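Local coordinates for lipid II:glycine glycyltransferase (Staphylococcus aureus, PDB 6SNR), which probably adds the first glycine of the pentaglycine interpeptide bridge to the lysine side chain of lipid II, with glycyl-tRNA as donor, at residues S365-Y368 and G369-A372; D157-L160 and N161-R165; H334-Q337 and Y338-K342. All coordinates share one frame; numbering follows the deposited sequence.

Interaction 1: S365-Y368 and G369-A372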
# COMPACT_ATOMS: atom_id res chain seq x y z
N SER A 365 18.85 -1.68 -14.24
CA SER A 365 19.03 -1.52 -12.80
C SER A 365 18.06 -2.43 -12.03
O SER A 365 17.02 -2.82 -12.53
CB SER A 365 18.91 -0.05 -12.41
OG SER A 365 17.62 0.43 -12.66
N GLU A 366 18.44 -2.80 -10.82
CA GLU A 366 17.66 -3.80 -10.06
C GLU A 366 16.22 -3.37 -9.75
O GLU A 366 15.34 -4.23 -9.61
CB GLU A 366 18.39 -4.20 -8.77
CG GLU A 366 18.81 -3.07 -7.86
CD GLU A 366 19.47 -3.55 -6.57
OE1 GLU A 366 20.59 -3.11 -6.28
OE2 GLU A 366 18.87 -4.37 -5.83
N HIS A 367 15.99 -2.07 -9.66
CA HIS A 367 14.66 -1.53 -9.31
C HIS A 367 13.79 -1.03 -10.49
O HIS A 367 12.72 -0.43 -10.27
CB HIS A 367 14.81 -0.39 -8.28
CG HIS A 367 15.68 -0.75 -7.12
ND1 HIS A 367 15.46 -1.86 -6.35
CD2 HIS A 367 16.75 -0.12 -6.59
CE1 HIS A 367 16.38 -1.92 -5.40
NE2 HIS A 367 17.18 -0.89 -5.54
N TYR A 368 14.19 -1.26 -11.75
CA TYR A 368 13.37 -0.81 -12.85
C TYR A 368 11.92 -1.32 -12.80
O TYR A 368 10.98 -0.57 -13.08
CB TYR A 368 14.01 -1.23 -14.20
CG TYR A 368 13.16 -0.79 -15.35
CD1 TYR A 368 13.12 0.53 -15.73
CD2 TYR A 368 12.34 -1.70 -16.03
CE1 TYR A 368 12.31 0.96 -16.76
CE2 TYR A 368 11.52 -1.29 -17.08
CZ TYR A 368 11.52 0.04 -17.44
OH TYR A 368 10.71 0.45 -18.47
N GLY A 369 11.71 -2.57 -12.41
CA GLY A 369 10.38 -3.13 -12.44
C GLY A 369 9.43 -2.39 -11.51
O GLY A 369 8.24 -2.18 -11.83
N LEU A 370 9.96 -1.93 -10.38
CA LEU A 370 9.12 -1.12 -9.47
C LEU A 370 8.63 0.17 -10.10
O LEU A 370 7.50 0.61 -9.86
CB LEU A 370 9.88 -0.76 -8.19
CG LEU A 370 10.33 -1.94 -7.33
CD1 LEU A 370 11.29 -1.50 -6.25
CD2 LEU A 370 9.15 -2.67 -6.74
N TRP A 371 9.50 0.80 -10.89
CA TRP A 371 9.15 2.06 -11.55
C TRP A 371 8.10 1.80 -12.63
O TRP A 371 7.09 2.50 -12.69
CB TRP A 371 10.39 2.69 -12.11
CG TRP A 371 10.19 3.84 -13.03
CD1 TRP A 371 10.29 3.81 -14.40
CD2 TRP A 371 9.92 5.20 -12.68
NE1 TRP A 371 10.09 5.06 -14.91
CE2 TRP A 371 9.86 5.93 -13.88
CE3 TRP A 371 9.72 5.88 -11.46
CZ2 TRP A 371 9.62 7.30 -13.89
CZ3 TRP A 371 9.48 7.22 -11.48
CH2 TRP A 371 9.42 7.93 -12.69
N ALA A 372 8.35 0.77 -13.45
CA ALA A 372 7.47 0.41 -14.56
C ALA A 372 6.04 0.10 -14.10
O ALA A 372 5.04 0.47 -14.76
CB ALA A 372 8.06 -0.79 -15.31
O HOH W 1 12.36 -3.96 -9.66
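The carbonyl of Tyr368 receives the backbone NH of Ala372, the one strong backbone bond of the contact, in the first turn of helix 368-374. Tyr368 O and Ala372 N are 3.0 Å apart, and the bond is nearly straight, with an N-H...O angle of 169°. The other bonds of the first turn are weak, and two of them span only three residues. His367, at the N-cap position, offers its carbonyl to two amides: Leu370 N at 3.1 Å and Trp371 N at 3.5 Å from His367 O. The NH of Trp371 is in turn divided between the carbonyls of His367 and Tyr368. Ahead of the helix, Ser365 to Tyr368 form a type I beta turn. A water links this turn to the helix, donating to Glu366 O and accepting from Leu370 N, 3.2 Å away, so an amide of the first turn gains a further partner.

Tyr368 makes the main apolar contacts. With CG anti to the backbone N (chi1 179°), its ring lies along the next turn, where CE2 is 3.9 Å from Ala372 CB. Its other meta carbon, CE1, is 4.2 Å from Trp371 CD1, at the indole edge. His367 and Leu370 run side by side in the same direction, touching loosely through ND1 and CD1. The CG of Glu366 lies over the centre of one imidazole face.

The contact lies at the surface, where the loop after strand 351-356 enters helix 368-374. Trp371 turns back onto Thr357 and Asp360 of that loop, while His367 touches Asp358 and Leu137.

Interaction 2: D157-L160 and N161-R165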
# COMPACT_ATOMS: atom_id res chain seq x y z
N ASP A 157 -14.75 7.74 -11.60
CA ASP A 157 -14.32 8.11 -12.95
C ASP A 157 -13.07 8.95 -12.95
O ASP A 157 -12.18 8.69 -13.72
CB ASP A 157 -15.46 8.88 -13.70
CG ASP A 157 -15.27 8.88 -15.21
OD1 ASP A 157 -15.35 7.77 -15.81
OD2 ASP A 157 -15.03 9.96 -15.81
N GLU A 158 -12.96 9.94 -12.07
CA GLU A 158 -11.75 10.77 -12.00
C GLU A 158 -10.51 9.92 -11.62
O GLU A 158 -9.42 10.16 -12.11
CB GLU A 158 -11.90 11.84 -10.92
CG GLU A 158 -12.94 12.94 -11.14
CD GLU A 158 -13.01 13.87 -9.90
OE1 GLU A 158 -12.56 15.04 -10.02
OE2 GLU A 158 -13.46 13.43 -8.79
N LEU A 159 -10.73 8.97 -10.74
CA LEU A 159 -9.64 8.09 -10.27
C LEU A 159 -9.11 7.24 -11.43
O LEU A 159 -7.91 7.25 -11.74
CB LEU A 159 -10.11 7.23 -9.12
CG LEU A 159 -9.10 6.24 -8.54
CD1 LEU A 159 -7.82 6.94 -8.05
CD2 LEU A 159 -9.76 5.43 -7.42
N LEU A 160 -10.05 6.55 -12.10
CA LEU A 160 -9.71 5.77 -13.29
C LEU A 160 -9.03 6.64 -14.37
O LEU A 160 -8.05 6.26 -14.95
CB LEU A 160 -10.97 5.06 -13.82
CG LEU A 160 -10.75 4.14 -15.02
CD1 LEU A 160 -9.75 3.05 -14.78
CD2 LEU A 160 -12.09 3.57 -15.42
N ASN A 161 -9.58 7.84 -14.62
CA ASN A 161 -9.00 8.79 -15.59
C ASN A 161 -7.55 9.19 -15.33
O ASN A 161 -6.76 9.48 -16.27
CB ASN A 161 -9.90 10.06 -15.68
CG ASN A 161 -11.27 9.81 -16.31
OD1 ASN A 161 -11.49 8.82 -17.02
ND2 ASN A 161 -12.22 10.70 -16.01
N SER A 162 -7.14 9.14 -14.03
CA SER A 162 -5.77 9.49 -13.64
C SER A 162 -4.73 8.46 -14.02
O SER A 162 -3.56 8.78 -14.11
CB SER A 162 -5.72 9.78 -12.10
OG SER A 162 -5.75 8.58 -11.33
N PHE A 163 -5.12 7.20 -14.28
CA PHE A 163 -4.16 6.20 -14.69
C PHE A 163 -3.62 6.40 -16.12
O PHE A 163 -4.27 7.11 -16.94
CB PHE A 163 -4.74 4.78 -14.56
CG PHE A 163 -5.36 4.46 -13.21
CD1 PHE A 163 -5.04 5.15 -12.02
CD2 PHE A 163 -6.32 3.47 -13.14
CE1 PHE A 163 -5.64 4.76 -10.81
CE2 PHE A 163 -6.94 3.12 -12.00
CZ PHE A 163 -6.57 3.76 -10.79
N GLU A 164 -2.51 5.77 -16.44
CA GLU A 164 -1.96 5.90 -17.77
C GLU A 164 -2.91 5.15 -18.72
O GLU A 164 -3.63 4.24 -18.33
CB GLU A 164 -0.47 5.56 -17.83
CG GLU A 164 0.02 4.19 -18.13
CD GLU A 164 -0.41 3.59 -19.45
OE1 GLU A 164 -1.02 2.58 -19.26
OE2 GLU A 164 -0.16 4.05 -20.66
N ARG A 165 -2.93 5.59 -19.98
CA ARG A 165 -4.00 5.19 -20.89
C ARG A 165 -4.17 3.69 -21.12
O ARG A 165 -5.28 3.20 -21.01
CB ARG A 165 -3.77 5.92 -22.22
CG ARG A 165 -4.89 5.76 -23.23
CD ARG A 165 -4.65 6.68 -24.40
NE ARG A 165 -5.82 6.69 -25.30
CZ ARG A 165 -5.75 7.00 -26.59
NH1 ARG A 165 -4.60 7.33 -27.16
NH2 ARG A 165 -6.90 6.95 -27.31
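Leu159 O is gripped twice by Ser162, through the hydroxyl and the backbone NH. The OG bond is the shorter, 2.6 Å from Ser162 OG to Leu159 O, and lies in the carbonyl plane on a lone pair. Ser162 N stands 3.1 Å from Leu159 O, well above that plane. A chi1 of 76° sets OG between the backbone N and the carbonyl carbon of Ser162, facing this acceptor.

Just before this, Asp157 and Asn161 are joined by backbone and side chain. Asn161 N donates to Asp157 O at 2.9 Å, an i to i+4 bond, and Asn161 ND2 meets Asp157 OD2, also at 2.9 Å. The second bond is bent, 142° at the hydrogen: the amide approaches from above the carboxylate, and the two planes are 85° apart.

The bonds Ser162 N to Leu159 O and Phe163 N to Leu160 O then span three residues, the spacing of a 3-10 turn. The Phe163 ring lies against this last turn, one face taking Leu160 CA in a CH-pi contact, 4.3 Å from CA to the ring centroid, and the carbonyl oxygen of Leu159 lies toward the rim of that face. Leu160 CD1 packs on CD2 of the phenyl ring at 3.8 Å, the two side chains crossing at about a right angle, while Leu159 CD1 meets CE1.

The contact lies in the last part of helix 156-162, shortly before helix 165-177, whose start Glu164 caps at Asn167 N. Leu160 and Phe163 lean on Val171 of that helix, Leu159 and Phe163 on helix 332-347, and Trp377 meets Phe163 edge-to-face.

Interaction 3: H334-Q337 and Y338-K342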
# COMPACT_ATOMS: atom_id res chain seq x y z
N HIS A 334 -5.09 -5.90 -11.47
CA HIS A 334 -5.67 -4.61 -11.85
C HIS A 334 -7.01 -4.38 -11.19
O HIS A 334 -7.31 -3.26 -10.74
CB HIS A 334 -5.85 -4.55 -13.40
CG HIS A 334 -4.57 -4.62 -14.14
ND1 HIS A 334 -3.87 -5.80 -14.32
CD2 HIS A 334 -3.83 -3.67 -14.75
CE1 HIS A 334 -2.78 -5.56 -15.00
NE2 HIS A 334 -2.73 -4.27 -15.28
N HIS A 335 -7.81 -5.45 -11.08
CA HIS A 335 -9.06 -5.40 -10.36
C HIS A 335 -8.82 -5.07 -8.88
O HIS A 335 -9.43 -4.15 -8.31
CB HIS A 335 -9.81 -6.74 -10.50
CG HIS A 335 -11.25 -6.64 -10.18
ND1 HIS A 335 -12.09 -7.75 -10.15
CD2 HIS A 335 -12.01 -5.59 -9.83
CE1 HIS A 335 -13.30 -7.37 -9.79
NE2 HIS A 335 -13.28 -6.06 -9.60
N MET A 336 -7.86 -5.81 -8.32
CA MET A 336 -7.42 -5.63 -6.92
C MET A 336 -6.99 -4.20 -6.58
O MET A 336 -7.54 -3.59 -5.62
CB MET A 336 -6.27 -6.58 -6.57
CG MET A 336 -6.16 -6.86 -5.08
SD MET A 336 -4.90 -8.12 -4.79
CE MET A 336 -3.40 -7.46 -5.42
N GLN A 337 -6.12 -3.64 -7.41
CA GLN A 337 -5.60 -2.26 -7.16
C GLN A 337 -6.72 -1.23 -7.14
O GLN A 337 -6.82 -0.42 -6.21
CB GLN A 337 -4.56 -1.82 -8.16
CG GLN A 337 -3.22 -2.52 -8.01
CD GLN A 337 -2.53 -2.18 -6.68
OE1 GLN A 337 -2.84 -1.17 -6.04
NE2 GLN A 337 -1.55 -3.01 -6.31
N TYR A 338 -7.56 -1.22 -8.16
CA TYR A 338 -8.60 -0.22 -8.24
C TYR A 338 -9.60 -0.36 -7.09
O TYR A 338 -10.05 0.63 -6.52
CB TYR A 338 -9.29 -0.34 -9.63
CG TYR A 338 -10.38 0.68 -9.92
CD1 TYR A 338 -10.10 2.04 -9.91
CD2 TYR A 338 -11.66 0.28 -10.30
CE1 TYR A 338 -11.07 3.00 -10.23
CE2 TYR A 338 -12.64 1.24 -10.63
CZ TYR A 338 -12.33 2.59 -10.58
OH TYR A 338 -13.26 3.56 -10.90
N THR A 339 -9.98 -1.60 -6.76
CA THR A 339 -10.88 -1.89 -5.63
C THR A 339 -10.29 -1.35 -4.30
O THR A 339 -11.01 -0.74 -3.51
CB THR A 339 -11.20 -3.38 -5.52
OG1 THR A 339 -11.82 -3.81 -6.76
CG2 THR A 339 -12.15 -3.60 -4.42
N MET A 340 -8.98 -1.56 -4.12
CA MET A 340 -8.32 -1.17 -2.86
C MET A 340 -8.24 0.34 -2.75
O MET A 340 -8.42 0.90 -1.65
CB MET A 340 -6.92 -1.82 -2.70
CG MET A 340 -7.01 -3.31 -2.40
SD MET A 340 -5.43 -4.07 -2.01
CE MET A 340 -4.52 -3.73 -3.48
N MET A 341 -8.03 1.02 -3.86
CA MET A 341 -8.00 2.47 -3.85
C MET A 341 -9.36 3.00 -3.46
O MET A 341 -9.47 3.91 -2.65
CB MET A 341 -7.59 3.03 -5.19
CG MET A 341 -6.12 2.83 -5.53
SD MET A 341 -5.85 3.42 -7.23
CE MET A 341 -4.11 3.04 -7.46
N LYS A 342 -10.43 2.43 -4.03
CA LYS A 342 -11.77 2.86 -3.68
C LYS A 342 -12.09 2.60 -2.20
O LYS A 342 -12.65 3.48 -1.55
CB LYS A 342 -12.83 2.24 -4.62
CG LYS A 342 -12.74 2.79 -6.05
CD LYS A 342 -13.84 2.18 -6.92
CE LYS A 342 -13.92 0.66 -6.78
NZ LYS A 342 -14.93 0.02 -7.68
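Residues 334-337 and 338-342 are consecutive turns of helix 332-347, the helix of the beta-alpha-beta unit that joins strands 315-323 and 351-356. Regular i to i+4 backbone bonds run from Tyr338 to His334, from Met341 to Gln337 and from Met340 N to Met336 O, the last 2.9 Å long. His335 O takes two donors from Thr339: its N at 3.0 Å, nearly in line with the carbonyl, and its OG1 at 2.9 Å, from above the carbonyl plane. With OG1 anti to the carbonyl carbon of Thr339 (chi1 -59°), the hydroxyl lies back along the helix. It also sits 3.6 Å from His335 CD2, the imidazole crossing it obliquely; ND1 of that ring bonds to Thr179. Met336 and Met340 run side by side, CG of the first 3.9 Å from CE of the second. That same methyl lies 4.0 Å from Gln337 OE1, which is bonded to Tyr352 of strand 351-356. Met340 and Met341 rest on Tyr352, and Met341 also on Phe354, of that strand. The Thr339 hydroxyl is thus satisfied within its own helix, His335 ND1 and Gln337 OE1 by neighbouring elements, beside a buried methionine pair.

Interactions 2 and 3 form one packed unit, whereas interaction 1 stands apart. The centres of 2 and 3 are 12 Å apart, and their side chains pack together: Phe163 CZ lies 3.7 Å from Met341 SD, and Leu159 CD2 lies 3.9 Å from Tyr338 CE1. The end of helix 156-162 is thereby seated on helix 332-347, the crossover helix between parallel strands 315-323 and 351-356. Tyr338 OH adds a hydrogen bond to Asp156 O. Interaction 1 follows later in the chain, after strand 351-356; its centre is about 22 Å from each of the others, with nearest atoms about 7 Å from interaction 2 and 9 Å from interaction 3.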